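Local coordinates for acetyl-CoA hydrolase/transferase family protein (Porphyromonas gingivalis, PDB 2NVV) that probably hydrolyses acetyl-CoA or transfers its coenzyme A to another acid, and binds zinc ions, at residues Ser24-Ala29 with Gly304-Val309; Asp121-Glu126 with Arg150-Ile155; Tyr335-Glu340 with Ser379-Arg384; Gly360-Thr365 with His412-His417. All blocks are in the same frame, centred on the assembly; numbering follows the deposited sequence.

Interaction 1: residues Ser24-Ala29 with Gly304-Val309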
loop_
_atom_site.group_PDB
_atom_site.type_symbol
_atom_site.label_atom_id
_atom_site.label_comp_id
_atom_site.label_asym_id
_atom_site.label_seq_id
_atom_site.Cartn_x
_atom_site.Cartn_y
_atom_site.Cartn_z
ATOM N N SER A 24 9.994 9.533 22.660
ATOM C CA SER A 24 11.102 9.221 21.761
ATOM C C SER A 24 11.331 7.716 21.666
ATOM O O SER A 24 10.680 6.928 22.359
ATOM C CB SER A 24 12.386 9.881 22.263
ATOM O OG SER A 24 12.804 9.298 23.493
ATOM N N GLY A 25 12.254 7.320 20.795
ATOM C CA GLY A 25 12.569 5.907 20.645
ATOM C C GLY A 25 11.743 5.102 19.662
ATOM O O GLY A 25 10.765 5.579 19.104
ATOM N N PHE A 26 12.174 3.865 19.445
ATOM C CA PHE A 26 11.491 2.934 18.554
ATOM C C PHE A 26 11.732 1.587 19.221
ATOM O O PHE A 26 12.862 1.112 19.258
ATOM C CB PHE A 26 12.127 2.968 17.173
ATOM C CG PHE A 26 11.304 2.303 16.114
ATOM C CD1 PHE A 26 10.148 2.908 15.637
ATOM C CD2 PHE A 26 11.696 1.082 15.585
ATOM C CE1 PHE A 26 9.394 2.303 14.637
ATOM C CE2 PHE A 26 10.961 0.462 14.591
ATOM C CZ PHE A 26 9.806 1.067 14.107
ATOM N N THR A 27 10.659 0.986 19.729
ATOM C CA THR A 27 10.704 -0.255 20.493
ATOM C C THR A 27 11.253 0.286 21.805
ATOM O O THR A 27 11.669 1.440 21.857
ATOM C CB THR A 27 11.696 -1.325 19.940
ATOM O OG1 THR A 27 13.029 -1.023 20.367
ATOM C CG2 THR A 27 11.638 -1.393 18.426
ATOM N N PRO A 28 11.262 -0.518 22.881
ATOM C CA PRO A 28 11.793 -0.004 24.148
ATOM C C PRO A 28 13.032 0.871 23.958
ATOM O O PRO A 28 13.196 1.882 24.640
ATOM C CB PRO A 28 12.097 -1.274 24.926
ATOM C CG PRO A 28 10.994 -2.158 24.515
ATOM C CD PRO A 28 10.923 -1.945 23.003
ATOM N N ALA A 29 13.893 0.482 23.025
ATOM C CA ALA A 29 15.121 1.229 22.738
ATOM C C ALA A 29 14.864 2.713 22.413
ATOM O O ALA A 29 14.054 3.034 21.534
ATOM C CB ALA A 29 15.878 0.561 21.582
ATOM N N GLY A 304 18.513 1.424 10.029
ATOM C CA GLY A 304 17.312 1.063 10.751
ATOM C C GLY A 304 16.747 2.246 11.507
ATOM O O GLY A 304 17.190 3.378 11.323
ATOM N N CYS A 305 15.765 1.990 12.362
ATOM C CA CYS A 305 15.159 3.047 13.157
ATOM C C CYS A 305 15.576 2.875 14.606
ATOM O O CYS A 305 15.488 3.799 15.405
ATOM C CB CYS A 305 13.639 2.986 13.056
ATOM S SG CYS A 305 12.810 4.418 13.745
ATOM N N SER A 306 16.030 1.675 14.944
ATOM C CA SER A 306 16.464 1.399 16.304
ATOM C C SER A 306 17.460 0.256 16.344
ATOM O O SER A 306 17.484 -0.603 15.468
ATOM C CB SER A 306 15.272 1.023 17.179
ATOM O OG SER A 306 14.851 -0.302 16.891
ATOM N N LEU A 307 18.289 0.267 17.374
ATOM C CA LEU A 307 19.270 -0.780 17.586
ATOM C C LEU A 307 18.733 -1.469 18.828
ATOM O O LEU A 307 19.029 -1.063 19.954
ATOM C CB LEU A 307 20.656 -0.185 17.859
ATOM C CG LEU A 307 21.814 -1.162 18.082
ATOM C CD1 LEU A 307 22.062 -1.976 16.839
ATOM C CD2 LEU A 307 23.059 -0.378 18.446
ATOM N N SER A 308 17.905 -2.483 18.612
ATOM C CA SER A 308 17.303 -3.221 19.707
ATOM C C SER A 308 18.097 -4.481 19.992
ATOM O O SER A 308 17.725 -5.566 19.552
ATOM C CB SER A 308 15.861 -3.573 19.357
ATOM O OG SER A 308 15.099 -2.395 19.159
ATOM N N VAL A 309 19.184 -4.330 20.742
ATOM C CA VAL A 309 20.050 -5.457 21.068
ATOM C C VAL A 309 20.150 -5.733 22.566
ATOM O O VAL A 309 19.818 -4.878 23.382
ATOM C CB VAL A 309 21.465 -5.226 20.517
ATOM C CG1 VAL A 309 21.405 -5.074 19.001
ATOM C CG2 VAL A 309 22.079 -3.994 21.172
#
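F26 and C305 both place the atom after CB anti to the backbone N, with CG of F26 at chi1 -166° and SG of C305 at chi1 -169°. The F26 ring thus reaches from 24-29 to the C305 side chain, giving a cysteine sulfur-aromatic contact. C305 SG sits over one face, 3.8 Å from the centroid of the F26 ring and offset toward its rim. The nearest ring atom is F26 CG, 3.5 Å from C305 SG. C305 CB lies over the same face and makes a CH-pi contact, 3.9 Å from the centroid of the F26 ring. S306 OG comes instead to the ring edge, in its plane.

Beside this ring lies a cluster of hydroxyls built on an ST turn. T27 OG1 accepts from A29 N at 3.2 Å, with an N-H...O angle of 141°. T27 OG1 and S308 OG lie 2.8 Å apart across the contact; whether S308 OG gives its proton to T27 OG1 is not settled. S308 OG is in turn hydrogen-bonded to S306 OG at 3.1 Å.

The loop 24-29 follows strand 20-23 of the large parallel sheet. Strand 306-307 pairs with strand 285-286, just after E284, the predicted site of the glutamyl-CoA thioester intermediate. The F26 and E284 side chains are about 4 Å apart, so the contact borders the probable active site. Q333 also packs on both F26 and C305. Beside the hydroxyls, A29 CB lies 3.9 Å from the carbonyl oxygen L307 O.

Interaction 2: residues Asp121-Glu126 with Arg150-Ile155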
loop_
_atom_site.group_PDB
_atom_site.type_symbol
_atom_site.label_atom_id
_atom_site.label_comp_id
_atom_site.label_asym_id
_atom_site.label_seq_id
_atom_site.Cartn_x
_atom_site.Cartn_y
_atom_site.Cartn_z
ATOM N N ASP A 121 1.467 18.303 23.149
ATOM C CA ASP A 121 1.714 19.198 24.269
ATOM C C ASP A 121 3.125 19.089 24.833
ATOM O O ASP A 121 3.811 20.088 25.038
ATOM C CB ASP A 121 0.688 18.926 25.362
ATOM C CG ASP A 121 -0.699 19.328 24.948
ATOM O OD1 ASP A 121 -0.961 20.544 24.856
ATOM O OD2 ASP A 121 -1.521 18.430 24.698
ATOM N N VAL A 122 3.556 17.866 25.086
ATOM C CA VAL A 122 4.889 17.651 25.606
ATOM C C VAL A 122 5.531 16.432 24.949
ATOM O O VAL A 122 4.842 15.531 24.442
ATOM C CB VAL A 122 4.863 17.518 27.172
ATOM C CG1 VAL A 122 3.464 17.149 27.643
ATOM C CG2 VAL A 122 5.856 16.489 27.647
ATOM N N ALA A 123 6.863 16.444 24.922
ATOM C CA ALA A 123 7.643 15.359 24.359
ATOM C C ALA A 123 8.581 14.865 25.449
ATOM O O ALA A 123 9.328 15.657 26.034
ATOM C CB ALA A 123 8.443 15.859 23.167
ATOM N N ILE A 124 8.516 13.569 25.756
ATOM C CA ILE A 124 9.412 12.986 26.750
ATOM C C ILE A 124 10.441 12.227 25.918
ATOM O O ILE A 124 10.070 11.366 25.126
ATOM C CB ILE A 124 8.712 11.969 27.669
ATOM C CG1 ILE A 124 7.309 12.448 28.061
ATOM C CG2 ILE A 124 9.566 11.739 28.904
ATOM C CD1 ILE A 124 7.267 13.632 28.961
ATOM N N ILE A 125 11.724 12.540 26.080
ATOM C CA ILE A 125 12.745 11.857 25.299
ATOM C C ILE A 125 13.928 11.345 26.118
ATOM O O ILE A 125 14.279 11.921 27.142
ATOM C CB ILE A 125 13.289 12.778 24.182
ATOM C CG1 ILE A 125 13.957 14.008 24.794
ATOM C CG2 ILE A 125 12.157 13.218 23.277
ATOM C CD1 ILE A 125 14.603 14.943 23.780
ATOM N N GLU A 126 14.521 10.238 25.680
ATOM C CA GLU A 126 15.705 9.709 26.352
ATOM C C GLU A 126 16.903 10.180 25.526
ATOM O O GLU A 126 16.908 10.072 24.304
ATOM C CB GLU A 126 15.696 8.187 26.424
ATOM C CG GLU A 126 16.923 7.671 27.144
ATOM C CD GLU A 126 16.985 6.174 27.222
ATOM O OE1 GLU A 126 16.811 5.646 28.339
ATOM O OE2 GLU A 126 17.211 5.534 26.166
ATOM N N ARG A 150 9.840 19.043 17.543
ATOM C CA ARG A 150 9.496 20.237 16.794
ATOM C C ARG A 150 8.106 20.747 17.158
ATOM O O ARG A 150 7.921 21.939 17.416
ATOM C CB ARG A 150 9.539 19.952 15.288
ATOM C CG ARG A 150 9.070 21.123 14.461
ATOM C CD ARG A 150 8.333 20.699 13.200
ATOM N NE ARG A 150 9.219 20.589 12.042
ATOM C CZ ARG A 150 8.911 21.045 10.830
ATOM N NH1 ARG A 150 7.741 21.646 10.625
ATOM N NH2 ARG A 150 9.764 20.891 9.819
ATOM N N LEU A 151 7.138 19.834 17.186
ATOM C CA LEU A 151 5.750 20.169 17.475
ATOM C C LEU A 151 5.350 20.381 18.937
ATOM O O LEU A 151 4.353 21.051 19.198
ATOM C CB LEU A 151 4.847 19.091 16.879
ATOM C CG LEU A 151 4.303 19.181 15.449
ATOM C CD1 LEU A 151 5.225 19.977 14.548
ATOM C CD2 LEU A 151 4.094 17.751 14.936
ATOM N N ALA A 152 6.100 19.806 19.879
ATOM C CA ALA A 152 5.774 19.920 21.308
ATOM C C ALA A 152 5.939 21.307 21.892
ATOM O O ALA A 152 6.839 22.044 21.510
ATOM C CB ALA A 152 6.606 18.928 22.118
ATOM N N ASP A 153 5.059 21.651 22.829
ATOM C CA ASP A 153 5.103 22.936 23.511
ATOM C C ASP A 153 6.271 22.929 24.504
ATOM O O ASP A 153 6.966 23.933 24.681
ATOM C CB ASP A 153 3.803 23.171 24.275
ATOM C CG ASP A 153 2.659 23.590 23.379
ATOM O OD1 ASP A 153 1.498 23.511 23.841
ATOM O OD2 ASP A 153 2.912 24.013 22.229
ATOM N N ARG A 154 6.471 21.792 25.162
ATOM C CA ARG A 154 7.557 21.651 26.124
ATOM C C ARG A 154 8.167 20.261 26.037
ATOM O O ARG A 154 7.488 19.291 25.685
ATOM C CB ARG A 154 7.058 21.940 27.542
ATOM C CG ARG A 154 5.729 21.305 27.859
ATOM C CD ARG A 154 5.169 21.784 29.197
ATOM N NE ARG A 154 3.924 21.088 29.521
ATOM C CZ ARG A 154 2.786 21.256 28.864
ATOM N NH1 ARG A 154 2.735 22.107 27.850
ATOM N NH2 ARG A 154 1.707 20.559 29.192
ATOM N N ILE A 155 9.461 20.176 26.343
ATOM C CA ILE A 155 10.193 18.916 26.272
ATOM C C ILE A 155 10.774 18.487 27.602
ATOM O O ILE A 155 11.371 19.289 28.313
ATOM C CB ILE A 155 11.346 19.012 25.258
ATOM C CG1 ILE A 155 10.788 19.339 23.871
ATOM C CG2 ILE A 155 12.139 17.712 25.238
ATOM C CD1 ILE A 155 11.844 19.608 22.832
#
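D121 O takes two backbone N-H groups from the facing segment. R154 N gives the straighter bond, 3.2 Å to D121 O, and lies in the carbonyl plane. D153 N is 3.0 Å from D121 O but comes from above that plane. Two residues on, A123 N donates to R154 O at 3.0 Å. This is parallel pairing, V122 with R154 and A123 with I155. V122 and R154 share one face of the sheet. There the R154 guanidinium is flanked on one face by V122 CG1 and D121 O. The other face carries A123 and I155. A123 CB meets A152 CB at 3.7 Å, and I125 CD1 meets I155 CG2 at 4.0 Å.

The two strands and helix 145-151 form a beta-alpha-beta crossover in the large parallel sheet. A152 is where the chain leaves the helix to enter strand 154-160. C149 of this helix packs on both I125 and I155.

Farther out, R154 NH2 forms a salt bridge with D19 and its NE bonds F14 O, which fix the guanidinium. D121 OD2 accepts from N20 N. D121 OD1 and D153 OD1 lie 4.0 Å apart, and K119 reaches both as a long, weak ion pair that may ease their repulsion.

Interaction 3: residues Tyr335-Glu340 with Ser379-Arg384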
loop_
_atom_site.group_PDB
_atom_site.type_symbol
_atom_site.label_atom_id
_atom_site.label_comp_id
_atom_site.label_asym_id
_atom_site.label_seq_id
_atom_site.Cartn_x
_atom_site.Cartn_y
_atom_site.Cartn_z
ATOM N N TYR A 335 11.927 7.910 7.540
ATOM C CA TYR A 335 12.921 7.568 6.527
ATOM C C TYR A 335 13.247 6.082 6.459
ATOM O O TYR A 335 13.338 5.527 5.377
ATOM C CB TYR A 335 14.198 8.352 6.756
ATOM C CG TYR A 335 14.049 9.820 6.452
ATOM C CD1 TYR A 335 13.538 10.707 7.403
ATOM C CD2 TYR A 335 14.399 10.321 5.196
ATOM C CE1 TYR A 335 13.382 12.054 7.108
ATOM C CE2 TYR A 335 14.244 11.660 4.891
ATOM C CZ TYR A 335 13.739 12.524 5.844
ATOM O OH TYR A 335 13.603 13.854 5.521
ATOM N N SER A 336 13.417 5.437 7.606
ATOM C CA SER A 336 13.726 4.013 7.628
ATOM C C SER A 336 12.638 3.162 6.946
ATOM O O SER A 336 12.927 2.098 6.393
ATOM C CB SER A 336 13.937 3.533 9.074
ATOM O OG SER A 336 12.730 3.532 9.815
ATOM N N ASN A 337 11.400 3.642 6.975
ATOM C CA ASN A 337 10.266 2.923 6.385
ATOM C C ASN A 337 9.672 3.641 5.188
ATOM O O ASN A 337 8.569 3.328 4.769
ATOM C CB ASN A 337 9.145 2.760 7.422
ATOM C CG ASN A 337 9.559 1.933 8.613
ATOM O OD1 ASN A 337 10.709 1.977 9.055
ATOM N ND2 ASN A 337 8.615 1.179 9.153
ATOM N N ASN A 338 10.400 4.588 4.623
ATOM C CA ASN A 338 9.860 5.358 3.515
ATOM C C ASN A 338 9.648 4.617 2.196
ATOM O O ASN A 338 10.562 4.009 1.654
ATOM C CB ASN A 338 10.727 6.595 3.276
ATOM C CG ASN A 338 10.000 7.668 2.491
ATOM O OD1 ASN A 338 9.809 7.549 1.280
ATOM N ND2 ASN A 338 9.573 8.712 3.180
ATOM N N PRO A 339 8.416 4.663 1.666
ATOM C CA PRO A 339 8.054 4.013 0.402
ATOM C C PRO A 339 8.996 4.415 -0.729
ATOM O O PRO A 339 9.438 3.583 -1.510
ATOM C CB PRO A 339 6.625 4.502 0.171
ATOM C CG PRO A 339 6.079 4.602 1.583
ATOM C CD PRO A 339 7.228 5.249 2.323
ATOM N N GLU A 340 9.302 5.703 -0.807
ATOM C CA GLU A 340 10.207 6.237 -1.828
ATOM C C GLU A 340 11.584 5.558 -1.766
ATOM O O GLU A 340 12.103 5.092 -2.783
ATOM C CB GLU A 340 10.371 7.750 -1.630
ATOM C CG GLU A 340 11.272 8.445 -2.641
ATOM C CD GLU A 340 11.415 9.944 -2.392
ATOM O OE1 GLU A 340 10.407 10.609 -2.096
ATOM O OE2 GLU A 340 12.540 10.466 -2.506
ATOM N N SER A 379 5.059 -3.331 8.193
ATOM C CA SER A 379 4.922 -4.412 7.221
ATOM C C SER A 379 4.264 -3.925 5.942
ATOM O O SER A 379 4.555 -4.434 4.868
ATOM C CB SER A 379 4.120 -5.576 7.806
ATOM O OG SER A 379 2.821 -5.175 8.160
ATOM N N GLY A 380 3.373 -2.942 6.061
ATOM C CA GLY A 380 2.719 -2.386 4.894
ATOM C C GLY A 380 3.677 -1.480 4.124
ATOM O O GLY A 380 3.786 -1.591 2.902
ATOM N N ASP A 381 4.370 -0.580 4.826
ATOM C CA ASP A 381 5.329 0.326 4.183
ATOM C C ASP A 381 6.320 -0.469 3.332
ATOM O O ASP A 381 6.629 -0.095 2.207
ATOM C CB ASP A 381 6.128 1.122 5.227
ATOM C CG ASP A 381 5.272 2.100 6.021
ATOM O OD1 ASP A 381 4.557 2.925 5.420
ATOM O OD2 ASP A 381 5.327 2.058 7.266
ATOM N N PHE A 382 6.816 -1.566 3.891
ATOM C CA PHE A 382 7.777 -2.412 3.217
ATOM C C PHE A 382 7.170 -3.327 2.149
ATOM O O PHE A 382 7.450 -3.180 0.959
ATOM C CB PHE A 382 8.520 -3.225 4.264
ATOM C CG PHE A 382 9.507 -2.417 5.054
ATOM C CD1 PHE A 382 10.705 -2.006 4.486
ATOM C CD2 PHE A 382 9.226 -2.039 6.362
ATOM C CE1 PHE A 382 11.602 -1.238 5.204
ATOM C CE2 PHE A 382 10.123 -1.267 7.084
ATOM C CZ PHE A 382 11.312 -0.869 6.501
ATOM N N THR A 383 6.340 -4.269 2.577
ATOM C CA THR A 383 5.688 -5.211 1.660
ATOM C C THR A 383 5.203 -4.560 0.366
ATOM O O THR A 383 5.545 -5.002 -0.734
ATOM C CB THR A 383 4.464 -5.880 2.315
ATOM O OG1 THR A 383 4.876 -6.607 3.476
ATOM C CG2 THR A 383 3.797 -6.820 1.348
ATOM N N ARG A 384 4.399 -3.512 0.519
ATOM C CA ARG A 384 3.834 -2.802 -0.615
ATOM C C ARG A 384 4.851 -2.294 -1.635
ATOM O O ARG A 384 4.612 -2.388 -2.840
ATOM C CB ARG A 384 2.975 -1.635 -0.128
ATOM C CG ARG A 384 2.466 -0.732 -1.246
ATOM C CD ARG A 384 1.512 -1.460 -2.172
ATOM N NE ARG A 384 0.153 -1.492 -1.628
ATOM C CZ ARG A 384 -0.721 -0.489 -1.726
ATOM N NH1 ARG A 384 -1.935 -0.603 -1.200
ATOM N NH2 ARG A 384 -0.384 0.622 -2.368
#
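The F382 ring meets the N337 amide with the two planes 58° apart. N337 ND2 approaches the ring obliquely, 3.5 Å from F382 CE2. S336 O also comes in obliquely, 3.4 Å from F382 CZ. The ring reaches them because F382 CG lies beside its own backbone N, chi1 -73°, which turns the ring tip to the other segment. The N337 amide is held at both ends. S336 OG donates to N337 OD1 at 2.7 Å, tilted 24° from the carbonyl plane. N337 ND2 bonds E284 OE2, so this asparagine contacts the predicted catalytic glutamate.

The contact joins a helix-to-helix turn with the start of helix 379-385. Helix 333-336 ends at S336, N337 is the first residue out of it, and N338 is the N-cap of helix 339-345. N338 OD1 accepts from E340 N at 2.8 Å. Between these helices N337 O faces the second segment, 3.3 Å from D381 CB. D381 OD1 is hydrogen-bonded to S106 OG. In the first turn of 379-385, S379 O is gripped twice: T383 N at 2.9 Å and T383 OG1 at 2.6 Å reach S379 O from opposite faces of its plane.

Both segments reach the dimer interface, where G380 O and R384 NH2 bond R384 NH2 and G380 O of the second subunit, and R343 of the second subunit packs on N338 and P339.

Interaction 4: residues Gly360-Thr365 with His412-His417. With ZN (zinc ion), chain G; ZN (zinc ion), chain H.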
loop_
_atom_site.group_PDB
_atom_site.type_symbol
_atom_site.label_atom_id
_atom_site.label_comp_id
_atom_site.label_asym_id
_atom_site.label_seq_id
_atom_site.Cartn_x
_atom_site.Cartn_y
_atom_site.Cartn_z
ATOM N N GLY A 360 -3.354 -15.515 -1.140
ATOM C CA GLY A 360 -2.241 -14.605 -0.922
ATOM C C GLY A 360 -2.464 -13.409 -0.028
ATOM O O GLY A 360 -1.643 -12.493 -0.009
ATOM N N ASN A 361 -3.564 -13.401 0.709
ATOM C CA ASN A 361 -3.867 -12.290 1.599
ATOM C C ASN A 361 -3.281 -12.613 2.962
ATOM O O ASN A 361 -3.313 -13.765 3.395
ATOM C CB ASN A 361 -5.379 -12.102 1.682
ATOM C CG ASN A 361 -5.990 -11.821 0.331
ATOM O OD1 ASN A 361 -5.898 -10.708 -0.182
ATOM N ND2 ASN A 361 -6.594 -12.839 -0.265
ATOM N N ILE A 362 -2.746 -11.595 3.632
ATOM C CA ILE A 362 -2.117 -11.792 4.935
ATOM C C ILE A 362 -2.743 -10.984 6.078
ATOM O O ILE A 362 -3.121 -9.830 5.918
ATOM C CB ILE A 362 -0.579 -11.466 4.864
ATOM C CG1 ILE A 362 0.205 -12.685 4.371
ATOM C CG2 ILE A 362 -0.034 -11.089 6.241
ATOM C CD1 ILE A 362 -0.068 -13.087 2.976
ATOM N N ASN A 363 -2.845 -11.638 7.232
ATOM C CA ASN A 363 -3.362 -11.046 8.456
ATOM C C ASN A 363 -2.145 -11.009 9.366
ATOM O O ASN A 363 -1.518 -12.043 9.620
ATOM C CB ASN A 363 -4.439 -11.942 9.075
ATOM C CG ASN A 363 -4.862 -11.493 10.465
ATOM O OD1 ASN A 363 -4.323 -10.550 11.023
ATOM N ND2 ASN A 363 -5.835 -12.182 11.028
ATOM N N SER A 364 -1.776 -9.824 9.832
ATOM C CA SER A 364 -0.628 -9.740 10.721
ATOM C C SER A 364 -0.947 -9.004 12.008
ATOM O O SER A 364 -0.041 -8.571 12.719
ATOM C CB SER A 364 0.573 -9.085 10.012
ATOM O OG SER A 364 0.198 -8.060 9.125
ATOM N N THR A 365 -2.233 -8.903 12.340
ATOM C CA THR A 365 -2.622 -8.177 13.535
ATOM C C THR A 365 -3.769 -8.720 14.395
ATOM O O THR A 365 -3.700 -8.639 15.620
ATOM C CB THR A 365 -2.968 -6.712 13.174
ATOM O OG1 THR A 365 -3.924 -6.702 12.109
ATOM C CG2 THR A 365 -1.742 -5.959 12.729
ATOM N N HIS A 412 -7.773 -8.618 7.058
ATOM C CA HIS A 412 -6.850 -8.327 5.970
ATOM C C HIS A 412 -5.925 -7.142 6.238
ATOM O O HIS A 412 -6.372 -6.013 6.409
ATOM C CB HIS A 412 -7.619 -8.060 4.674
ATOM C CG HIS A 412 -8.394 -9.237 4.164
ATOM N ND1 HIS A 412 -8.171 -9.795 2.920
ATOM C CD2 HIS A 412 -9.399 -9.951 4.722
ATOM C CE1 HIS A 412 -9.004 -10.803 2.735
ATOM N NE2 HIS A 412 -9.760 -10.919 3.812
ATOM N N ASP A 413 -4.625 -7.417 6.266
ATOM C CA ASP A 413 -3.618 -6.381 6.452
ATOM C C ASP A 413 -2.846 -6.168 5.149
ATOM O O ASP A 413 -2.438 -5.041 4.839
ATOM C CB ASP A 413 -2.666 -6.752 7.586
ATOM C CG ASP A 413 -3.280 -6.520 8.940
ATOM O OD1 ASP A 413 -3.837 -5.424 9.140
ATOM O OD2 ASP A 413 -3.207 -7.416 9.808
ATOM N N HIS A 414 -2.650 -7.242 4.384
ATOM C CA HIS A 414 -1.954 -7.155 3.097
ATOM C C HIS A 414 -2.761 -7.925 2.064
ATOM O O HIS A 414 -3.234 -9.016 2.346
ATOM C CB HIS A 414 -0.537 -7.710 3.232
ATOM C CG HIS A 414 0.220 -7.117 4.380
ATOM N ND1 HIS A 414 0.166 -7.641 5.656
ATOM C CD2 HIS A 414 0.964 -5.991 4.467
ATOM C CE1 HIS A 414 0.843 -6.861 6.479
ATOM N NE2 HIS A 414 1.336 -5.853 5.783
ATOM N N SER A 415 -2.929 -7.352 0.876
ATOM C CA SER A 415 -3.722 -7.983 -0.164
ATOM C C SER A 415 -2.948 -8.762 -1.227
ATOM O O SER A 415 -1.721 -8.639 -1.357
ATOM C CB SER A 415 -4.580 -6.941 -0.871
ATOM O OG SER A 415 -3.834 -6.282 -1.874
ATOM N N GLU A 416 -3.703 -9.555 -1.988
ATOM C CA GLU A 416 -3.182 -10.379 -3.068
ATOM C C GLU A 416 -2.314 -9.580 -4.034
ATOM O O GLU A 416 -1.437 -10.132 -4.692
ATOM C CB GLU A 416 -4.352 -11.002 -3.842
ATOM C CG GLU A 416 -5.383 -9.989 -4.339
ATOM C CD GLU A 416 -6.408 -10.611 -5.275
ATOM O OE1 GLU A 416 -7.429 -9.955 -5.585
ATOM O OE2 GLU A 416 -6.187 -11.757 -5.709
ATOM N N HIS A 417 -2.572 -8.281 -4.114
ATOM C CA HIS A 417 -1.842 -7.393 -5.013
ATOM C C HIS A 417 -0.496 -6.961 -4.457
ATOM O O HIS A 417 0.320 -6.395 -5.174
ATOM C CB HIS A 417 -2.673 -6.140 -5.295
ATOM C CG HIS A 417 -4.073 -6.436 -5.726
ATOM N ND1 HIS A 417 -4.372 -6.994 -6.950
ATOM C CD2 HIS A 417 -5.251 -6.310 -5.071
ATOM C CE1 HIS A 417 -5.673 -7.205 -7.032
ATOM N NE2 HIS A 417 -6.229 -6.798 -5.904
HETATM ZN ZN ZN G . -8.032 -7.522 -5.203
HETATM ZN ZN ZN H . -5.612 -3.940 10.043
HETATM O O HOH W 1 -4.764 -4.246 12.258
HETATM O O HOH W 2 -7.298 -7.570 -2.914
HETATM O O HOH W 3 -6.076 -3.703 7.928
#
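A classic beta bulge joins the zinc-binding loop 412-417 to the strand at I362. I362 O accepts from D413 N at 2.9 Å and also from H414 N. The return bond runs from I362 N to H414 O, also 2.9 Å. The bulge turns D413 toward S364 and T365. D413 OD2 accepts S364 N at 2.8 Å on its anti lone pair and T365 OG1 at 2.5 Å on its syn lone pair. The bonds from S364 N and T365 OG1 grip OD2, and the other oxygen, D413 OD1, binds one zinc ion at 2.5 Å. Water 1 on this zinc also donates to T365 OG1. N363 OD1 makes an Asx turn to T365 N. H411, with E416 and H417 of the second subunit, completes the site.

A second zinc ion is bound by E416 OE1 at 2.5 Å and H417 NE2 at 2.1 Å, together with H411 and D413 of the second subunit. The two metals thus bridge the dimer. E416 CG lies over one face of the H417 ring, and R439 makes a salt bridge to E416 OE2.

S364 OG lies in the plane of the H414 ring, at its edge, 3.0 Å from H414 CE1. Outside, N363 pairs by backbone bonds with E355 of strand 355-357. Helix 379-385 packs here as well, S379 on S364 and T383 on H414.

How the interactions relate
Interaction 1 opens at 24-29, just after the first strand of the large parallel sheet, and closes at 304-309. Interaction 2 opens at 121-126 and closes at 150-155, nested inside that long loop, and pairs neighbouring strands of the same sheet. The two touch through S24, whose OG probably bonds E126 N. Farther along, 335-340 opens interaction 3 and 360-365 opens interaction 4. Segment 379-384 then closes interaction 3 before 412-417 closes interaction 4, so these two cross. They meet where S379 packs on H414, and both reach the second subunit. S336 packs on C305, tying interaction 1 to interaction 3. Interactions 2 and 4 lie on opposite sides of the chain's centre.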